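Local coordinates for response regulator receiver protein (Desulfuromonas acetoxidans, PDB 2ZAY) that probably acts in two-component signalling through this CheY-like receiver domain, which is one part of a longer response regulator protein, at residues A[8-14]-A[51-57]; A[13-17]-A[58-63]; A[28-33]-A[118-123]. All blocks are in the same frame, centred on the assembly; numbering follows the deposited sequence.

Contact 1: A[8-14]-A[51-57]; sequences WWRIMLV and THPHLII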
# COMPACT_ATOMS: atom_id res chain seq x y z
N TRP A 8 -7.12 10.01 -13.15
CA TRP A 8 -7.50 10.26 -11.72
C TRP A 8 -7.31 8.98 -10.92
O TRP A 8 -8.25 8.19 -10.78
CB TRP A 8 -8.96 10.72 -11.63
CG TRP A 8 -9.37 11.20 -10.27
CD1 TRP A 8 -9.38 10.47 -9.10
CD2 TRP A 8 -9.82 12.51 -9.92
NE1 TRP A 8 -9.80 11.26 -8.06
CE2 TRP A 8 -10.07 12.51 -8.53
CE3 TRP A 8 -10.03 13.70 -10.64
CZ2 TRP A 8 -10.53 13.65 -7.85
CZ3 TRP A 8 -10.48 14.83 -9.97
CH2 TRP A 8 -10.73 14.79 -8.58
N TRP A 9 -6.10 8.76 -10.41
CA TRP A 9 -5.82 7.56 -9.64
C TRP A 9 -5.66 7.85 -8.14
O TRP A 9 -4.75 8.57 -7.73
CB TRP A 9 -4.55 6.89 -10.15
CG TRP A 9 -4.64 6.37 -11.57
CD1 TRP A 9 -4.04 6.90 -12.68
CD2 TRP A 9 -5.36 5.21 -12.02
NE1 TRP A 9 -4.33 6.13 -13.79
CE2 TRP A 9 -5.14 5.10 -13.41
CE3 TRP A 9 -6.17 4.27 -11.38
CZ2 TRP A 9 -5.70 4.07 -14.17
CZ3 TRP A 9 -6.73 3.24 -12.14
CH2 TRP A 9 -6.49 3.15 -13.53
N ARG A 10 -6.56 7.28 -7.34
CA ARG A 10 -6.51 7.46 -5.89
C ARG A 10 -5.63 6.35 -5.34
O ARG A 10 -5.88 5.17 -5.60
CB ARG A 10 -7.91 7.31 -5.27
CG ARG A 10 -8.97 8.25 -5.82
CD ARG A 10 -10.37 7.82 -5.36
NE ARG A 10 -11.35 8.11 -6.40
CZ ARG A 10 -12.04 7.19 -7.07
NH1 ARG A 10 -11.88 5.90 -6.81
NH2 ARG A 10 -12.90 7.58 -8.01
N ILE A 11 -4.61 6.73 -4.59
CA ILE A 11 -3.70 5.75 -4.01
C ILE A 11 -3.62 5.97 -2.50
O ILE A 11 -3.24 7.04 -2.06
CB ILE A 11 -2.27 5.92 -4.60
CG1 ILE A 11 -2.31 5.85 -6.13
CG2 ILE A 11 -1.34 4.84 -4.03
CD1 ILE A 11 -2.64 4.48 -6.69
N MET A 12 -4.00 4.97 -1.71
CA MET A 12 -3.91 5.12 -0.26
C MET A 12 -2.58 4.55 0.21
O MET A 12 -2.20 3.45 -0.18
CB MET A 12 -5.06 4.42 0.46
CG MET A 12 -4.95 4.46 2.00
SD MET A 12 -6.37 3.72 2.93
CE MET A 12 -7.58 4.76 2.50
N LEU A 13 -1.87 5.31 1.04
CA LEU A 13 -0.59 4.86 1.59
C LEU A 13 -0.70 4.80 3.11
O LEU A 13 -1.06 5.78 3.75
CB LEU A 13 0.51 5.85 1.18
CG LEU A 13 1.90 5.67 1.77
CD1 LEU A 13 2.46 4.32 1.35
CD2 LEU A 13 2.81 6.80 1.27
N VAL A 14 -0.39 3.64 3.69
CA VAL A 14 -0.46 3.44 5.14
C VAL A 14 0.94 3.12 5.67
O VAL A 14 1.54 2.11 5.29
CB VAL A 14 -1.39 2.25 5.51
CG1 VAL A 14 -1.70 2.27 7.00
CG2 VAL A 14 -2.68 2.30 4.70
N THR A 51 -13.25 6.19 0.68
CA THR A 51 -12.53 6.89 -0.38
C THR A 51 -12.29 6.02 -1.60
O THR A 51 -11.89 6.51 -2.66
CB THR A 51 -11.18 7.45 0.10
OG1 THR A 51 -10.27 6.36 0.32
CG2 THR A 51 -11.35 8.24 1.40
N HIS A 52 -12.50 4.71 -1.45
CA HIS A 52 -12.34 3.79 -2.57
C HIS A 52 -11.05 3.97 -3.38
O HIS A 52 -11.09 4.22 -4.59
CB HIS A 52 -13.54 3.95 -3.52
CG HIS A 52 -14.86 3.92 -2.83
ND1 HIS A 52 -15.47 2.74 -2.43
CD2 HIS A 52 -15.67 4.92 -2.40
CE1 HIS A 52 -16.59 3.03 -1.80
NE2 HIS A 52 -16.73 4.34 -1.76
N PRO A 53 -9.88 3.85 -2.72
CA PRO A 53 -8.64 4.02 -3.48
C PRO A 53 -8.55 2.95 -4.58
O PRO A 53 -9.10 1.86 -4.42
CB PRO A 53 -7.56 3.84 -2.42
CG PRO A 53 -8.21 2.87 -1.45
CD PRO A 53 -9.60 3.45 -1.33
N HIS A 54 -7.86 3.26 -5.67
CA HIS A 54 -7.70 2.28 -6.75
C HIS A 54 -6.66 1.24 -6.36
O HIS A 54 -6.67 0.11 -6.86
CB HIS A 54 -7.25 2.96 -8.05
CG HIS A 54 -8.28 3.86 -8.66
ND1 HIS A 54 -8.34 5.21 -8.39
CD2 HIS A 54 -9.29 3.60 -9.53
CE1 HIS A 54 -9.34 5.74 -9.07
NE2 HIS A 54 -9.94 4.79 -9.76
N LEU A 55 -5.76 1.64 -5.48
CA LEU A 55 -4.70 0.74 -5.02
C LEU A 55 -4.25 1.18 -3.64
O LEU A 55 -4.28 2.36 -3.31
CB LEU A 55 -3.53 0.77 -6.01
CG LEU A 55 -2.38 -0.19 -5.70
CD1 LEU A 55 -1.71 -0.63 -6.99
CD2 LEU A 55 -1.40 0.49 -4.78
N ILE A 56 -3.83 0.21 -2.83
CA ILE A 56 -3.40 0.50 -1.46
C ILE A 56 -1.97 0.04 -1.25
O ILE A 56 -1.58 -1.04 -1.71
CB ILE A 56 -4.34 -0.21 -0.45
CG1 ILE A 56 -5.76 0.35 -0.59
CG2 ILE A 56 -3.81 -0.03 0.98
CD1 ILE A 56 -6.81 -0.43 0.16
N ILE A 57 -1.19 0.87 -0.58
CA ILE A 57 0.20 0.54 -0.29
C ILE A 57 0.31 0.58 1.23
O ILE A 57 0.01 1.60 1.85
CB ILE A 57 1.16 1.59 -0.87
CG1 ILE A 57 1.02 1.65 -2.39
CG2 ILE A 57 2.59 1.27 -0.47
CD1 ILE A 57 1.78 2.83 -3.02
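W8 touches 51-57 mainly through its backbone. Its O lies 3.2 Å from CE1 of H54. W9 turns the edge of its six-membered ring toward the face of the H54 imidazole. The ring centroids are 4.8 Å apart and the planes meet at 75°, an edge-to-face pair. Y130, at the end of the modelled chain, makes edge-to-face pairs with both rings.

R10 is held at three points. Its N donates to H54 ND1 at 2.9 Å, and its O accepts from H54 N at 2.8 Å. Its NH1 reaches H52 O at 2.9 Å, just past the end of helix 41-51.

From I11 on, the segments run as neighbouring parallel strands, inclined by 21°. They are 9-14 and 55-59, the latter the middle strand of the receiver domain's five-stranded sheet. I11 packs against L55 (CD1 to CB, 3.9 Å) and I57 (CG2 to CD1, 3.8 Å), on the face covered by helix 115-129.

M12 bonds to both residues flanking its partner I56. M12 N donates to L55 O (3.1 Å), and M12 O accepts from I57 N (2.8 Å). Its side chain lies on the other face, against P53 (CB to CB, 3.9 Å) and helix 41-51. L13 returns to the I57 side, with CD1 3.6 Å from I57 CG2. V14 N then donates to I57 O at 2.8 Å.

Contact 2: A[13-17]-A[58-63]; sequences LVDTQ and TEANMP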
# COMPACT_ATOMS: atom_id res chain seq x y z
N LEU A 13 -1.87 5.31 1.04
CA LEU A 13 -0.59 4.86 1.59
C LEU A 13 -0.70 4.80 3.11
O LEU A 13 -1.06 5.78 3.75
CB LEU A 13 0.51 5.85 1.18
CG LEU A 13 1.90 5.67 1.77
CD1 LEU A 13 2.46 4.32 1.35
CD2 LEU A 13 2.81 6.80 1.27
N VAL A 14 -0.39 3.64 3.69
CA VAL A 14 -0.46 3.44 5.14
C VAL A 14 0.94 3.12 5.67
O VAL A 14 1.54 2.11 5.29
CB VAL A 14 -1.39 2.25 5.51
CG1 VAL A 14 -1.70 2.27 7.00
CG2 VAL A 14 -2.68 2.30 4.70
N ASP A 15 1.47 3.96 6.55
CA ASP A 15 2.82 3.74 7.09
C ASP A 15 2.92 4.43 8.45
O ASP A 15 2.33 5.50 8.65
CB ASP A 15 3.87 4.32 6.14
CG ASP A 15 5.27 3.79 6.43
OD1 ASP A 15 5.64 2.73 5.88
OD2 ASP A 15 6.01 4.43 7.21
N THR A 16 3.65 3.83 9.38
CA THR A 16 3.79 4.40 10.72
C THR A 16 4.80 5.55 10.79
O THR A 16 4.92 6.22 11.81
CB THR A 16 4.15 3.32 11.76
OG1 THR A 16 5.33 2.62 11.35
CG2 THR A 16 3.01 2.32 11.93
N GLN A 17 5.54 5.76 9.70
CA GLN A 17 6.50 6.86 9.65
C GLN A 17 6.41 7.54 8.29
O GLN A 17 7.36 7.52 7.49
CB GLN A 17 7.93 6.36 9.93
CG GLN A 17 8.45 5.33 8.96
CD GLN A 17 9.63 4.55 9.53
OE1 GLN A 17 9.52 3.92 10.59
NE2 GLN A 17 10.75 4.56 8.82
N THR A 58 0.73 -0.52 1.85
CA THR A 58 0.83 -0.52 3.30
C THR A 58 2.15 -1.08 3.81
O THR A 58 2.74 -1.97 3.21
CB THR A 58 -0.30 -1.35 3.95
OG1 THR A 58 -0.16 -1.29 5.37
CG2 THR A 58 -0.24 -2.81 3.50
N GLU A 59 2.60 -0.53 4.93
CA GLU A 59 3.81 -1.01 5.58
C GLU A 59 3.43 -2.42 6.03
O GLU A 59 2.31 -2.63 6.48
CB GLU A 59 4.13 -0.13 6.79
CG GLU A 59 5.43 -0.48 7.50
CD GLU A 59 5.73 0.49 8.63
OE1 GLU A 59 6.86 0.45 9.17
OE2 GLU A 59 4.83 1.28 8.99
N ALA A 60 4.35 -3.37 5.91
CA ALA A 60 4.06 -4.74 6.30
C ALA A 60 4.05 -4.93 7.81
O ALA A 60 3.10 -5.48 8.38
CB ALA A 60 5.07 -5.68 5.67
N ASN A 61 5.10 -4.47 8.47
CA ASN A 61 5.20 -4.63 9.91
C ASN A 61 4.90 -3.35 10.68
O ASN A 61 5.75 -2.47 10.79
CB ASN A 61 6.60 -5.14 10.26
CG ASN A 61 6.97 -6.38 9.47
OD1 ASN A 61 6.42 -7.46 9.70
ND2 ASN A 61 7.89 -6.24 8.52
N MET A 62 3.67 -3.25 11.19
CA MET A 62 3.23 -2.09 11.97
C MET A 62 2.82 -2.61 13.36
O MET A 62 2.22 -3.68 13.47
CB MET A 62 2.03 -1.39 11.32
CG MET A 62 2.31 -0.79 9.95
SD MET A 62 0.93 0.21 9.29
CE MET A 62 -0.26 -1.09 8.83
N PRO A 63 3.15 -1.86 14.42
CA PRO A 63 2.78 -2.30 15.77
C PRO A 63 1.27 -2.34 15.96
O PRO A 63 0.55 -1.57 15.34
CB PRO A 63 3.46 -1.27 16.67
CG PRO A 63 3.45 -0.04 15.82
CD PRO A 63 3.86 -0.57 14.46
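T16 lays its CG2 methyl against M62 and P63, 3.8 Å from M62 CG and 3.9 Å from P63 CD. Its polar atoms turn to E59. Both T16 N and T16 OG1 donate to E59 OE2, each at 2.8 Å, so one carboxylate oxygen clamps the loop after strand 9-14.

The next acidic side chain is close by. D15 OD1 lies 3.5 Å from E59 OE2, a like-charge approach eased by the salt bridge from D15 OD1 to K111. D15 OD2 accepts from Q17 N at 2.9 Å, closing an Asx turn.

These loops lie at the C-terminal ends of parallel strands, where CheY-like receivers have their phosphorylation site. E59, followed by A60, N61, M62 and P63, sits where a typical receiver has its phospho-accepting aspartate. D15 and K111 probably match one of two usual acids and the lysine; T16 stands where the other is common. Phosphorylation by the usual route is therefore uncertain here.

The last strand pairing is V14 with T58, and E59 N donates to V14 O at 2.9 Å. V14 CG1 also meets M62 SD at 4.1 Å.

On the V14 and T58 face, both side chains touch L70 of helix 67-75. V14 and M62 also reach A44 and A41 of helix 41-51. In the sheet, D15 bonds through its backbone to C38 of strand 33-38, and T58 to I86 of strand 85-89.

Contact 3: A[28-33]-A[118-123]; sequences LSQEGF and LSARIK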
# COMPACT_ATOMS: atom_id res chain seq x y z
N LEU A 28 5.27 11.20 -6.44
CA LEU A 28 4.10 10.52 -7.00
C LEU A 28 2.99 11.50 -7.35
O LEU A 28 2.28 11.32 -8.34
CB LEU A 28 3.57 9.48 -6.01
CG LEU A 28 4.42 8.23 -5.82
CD1 LEU A 28 3.78 7.33 -4.77
CD2 LEU A 28 4.57 7.48 -7.14
N SER A 29 2.84 12.54 -6.53
CA SER A 29 1.81 13.54 -6.77
C SER A 29 2.10 14.12 -8.14
O SER A 29 1.21 14.25 -8.98
CB SER A 29 1.89 14.66 -5.72
OG SER A 29 1.89 14.12 -4.41
N GLN A 30 3.36 14.44 -8.36
CA GLN A 30 3.82 14.99 -9.62
C GLN A 30 3.49 14.04 -10.77
O GLN A 30 3.24 14.47 -11.89
CB GLN A 30 5.33 15.22 -9.55
CG GLN A 30 5.97 15.72 -10.83
CD GLN A 30 7.43 16.07 -10.63
OE1 GLN A 30 7.78 16.84 -9.74
NE2 GLN A 30 8.29 15.50 -11.46
N GLU A 31 3.50 12.75 -10.46
CA GLU A 31 3.21 11.70 -11.43
C GLU A 31 1.73 11.68 -11.78
O GLU A 31 1.32 11.06 -12.76
CB GLU A 31 3.62 10.35 -10.84
CG GLU A 31 3.95 9.28 -11.87
CD GLU A 31 5.35 9.42 -12.43
OE1 GLU A 31 5.77 8.55 -13.22
OE2 GLU A 31 6.03 10.41 -12.08
N GLY A 32 0.92 12.35 -10.96
CA GLY A 32 -0.51 12.38 -11.22
C GLY A 32 -1.34 11.54 -10.26
O GLY A 32 -2.54 11.38 -10.44
N PHE A 33 -0.70 10.99 -9.23
CA PHE A 33 -1.40 10.17 -8.26
C PHE A 33 -1.97 11.04 -7.14
O PHE A 33 -1.33 11.99 -6.69
CB PHE A 33 -0.47 9.12 -7.66
CG PHE A 33 0.05 8.12 -8.66
CD1 PHE A 33 -0.84 7.29 -9.34
CD2 PHE A 33 1.41 8.02 -8.92
CE1 PHE A 33 -0.37 6.37 -10.28
CE2 PHE A 33 1.89 7.10 -9.86
CZ PHE A 33 0.99 6.27 -10.54
N LEU A 118 8.92 2.85 -7.14
CA LEU A 118 7.55 2.81 -6.63
C LEU A 118 6.53 3.22 -7.69
O LEU A 118 5.50 2.58 -7.85
CB LEU A 118 7.42 3.71 -5.41
CG LEU A 118 6.05 3.72 -4.74
CD1 LEU A 118 5.65 2.30 -4.33
CD2 LEU A 118 6.09 4.63 -3.51
N SER A 119 6.83 4.30 -8.40
CA SER A 119 5.95 4.80 -9.44
C SER A 119 5.68 3.73 -10.50
O SER A 119 4.53 3.47 -10.85
CB SER A 119 6.55 6.03 -10.11
OG SER A 119 5.73 6.47 -11.18
N ALA A 120 6.75 3.13 -11.02
CA ALA A 120 6.63 2.09 -12.04
C ALA A 120 5.85 0.87 -11.53
O ALA A 120 5.07 0.27 -12.27
CB ALA A 120 8.01 1.67 -12.51
N ARG A 121 6.07 0.50 -10.27
CA ARG A 121 5.41 -0.65 -9.65
C ARG A 121 3.90 -0.42 -9.54
O ARG A 121 3.10 -1.32 -9.79
CB ARG A 121 6.01 -0.93 -8.27
CG ARG A 121 7.41 -1.54 -8.31
CD ARG A 121 7.33 -3.03 -8.54
NE ARG A 121 8.63 -3.66 -8.79
CZ ARG A 121 8.78 -4.95 -9.05
NH1 ARG A 121 7.71 -5.74 -9.08
NH2 ARG A 121 9.98 -5.46 -9.29
N ILE A 122 3.53 0.80 -9.15
CA ILE A 122 2.13 1.18 -9.03
C ILE A 122 1.48 1.12 -10.42
O ILE A 122 0.44 0.49 -10.61
CB ILE A 122 1.99 2.62 -8.48
CG1 ILE A 122 2.46 2.65 -7.02
CG2 ILE A 122 0.55 3.12 -8.61
CD1 ILE A 122 2.42 4.03 -6.38
N LYS A 123 2.12 1.76 -11.39
CA LYS A 123 1.60 1.79 -12.75
C LYS A 123 1.44 0.41 -13.37
O LYS A 123 0.45 0.15 -14.05
CB LYS A 123 2.49 2.65 -13.66
CG LYS A 123 2.39 4.14 -13.39
CD LYS A 123 3.43 4.91 -14.20
CE LYS A 123 3.29 6.41 -13.98
NZ LYS A 123 4.29 7.17 -14.77
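L28, I122 and F33 form the apolar centre. L28 CD1 lies 3.9 Å from I122 CD1 and 3.8 Å from L118 CD2. F33 CZ meets I122 CG2 at 3.7 Å. Beneath them is the sheet: I122 also touches I11 and I57, L118 touches I57 and I109, and F33 packs on W9 and I11.

S119 is the small residue facing L28. L28 CD2 comes within 3.8 Å of S119 CA, and the two CA atoms are only 6.5 Å apart. The helices are thus close at this point.

The contact joins the first and last helices of the receiver domain, 22-31 and 115-129. Both lie on the same face of the central parallel sheet, as in the CheY fold. Helix 22-31 ends here in a Schellman motif. F33 N donates to L28 O at 3.1 Å, and G32 N to S29 O at 2.8 Å. G32 has a positive phi of 107°, and a CB there would jam against the carbonyl O of E31. The turn leads directly to F33, whose CA-to-CB bond points toward 118-123.

Further out, the F33 ring meets the aliphatic part of K123 edge-on, CZ to CG at 3.8 Å. At the polar rim, K123 NZ makes a salt bridge to E31 OE1 at 2.5 Å, a very short distance. The same oxygen accepts a weak hydrogen bond from S119 OG at 2.9 Å.

In the fold
All three contacts belong to one receiver domain. Contacts 1 and 2 follow the same strand pair, 9-14 and 55-59, and share L13 and V14. Their centres are 14 Å apart, on opposite sides of the chain's centre. Contact 1 holds the strands together, and contact 2 continues into the loops at their C-terminal ends. Contact 3 joins helices 22-31 and 115-129 over one face of the sheet, its centre 11 Å from contact 1, on whose strands its side chains rest. Contact 3 does not touch contact 2; their centres are 19 Å apart. Along the chain, 28-33 falls between the paired strands and 118-123 after both, so the contacts interlock early and late parts of the domain.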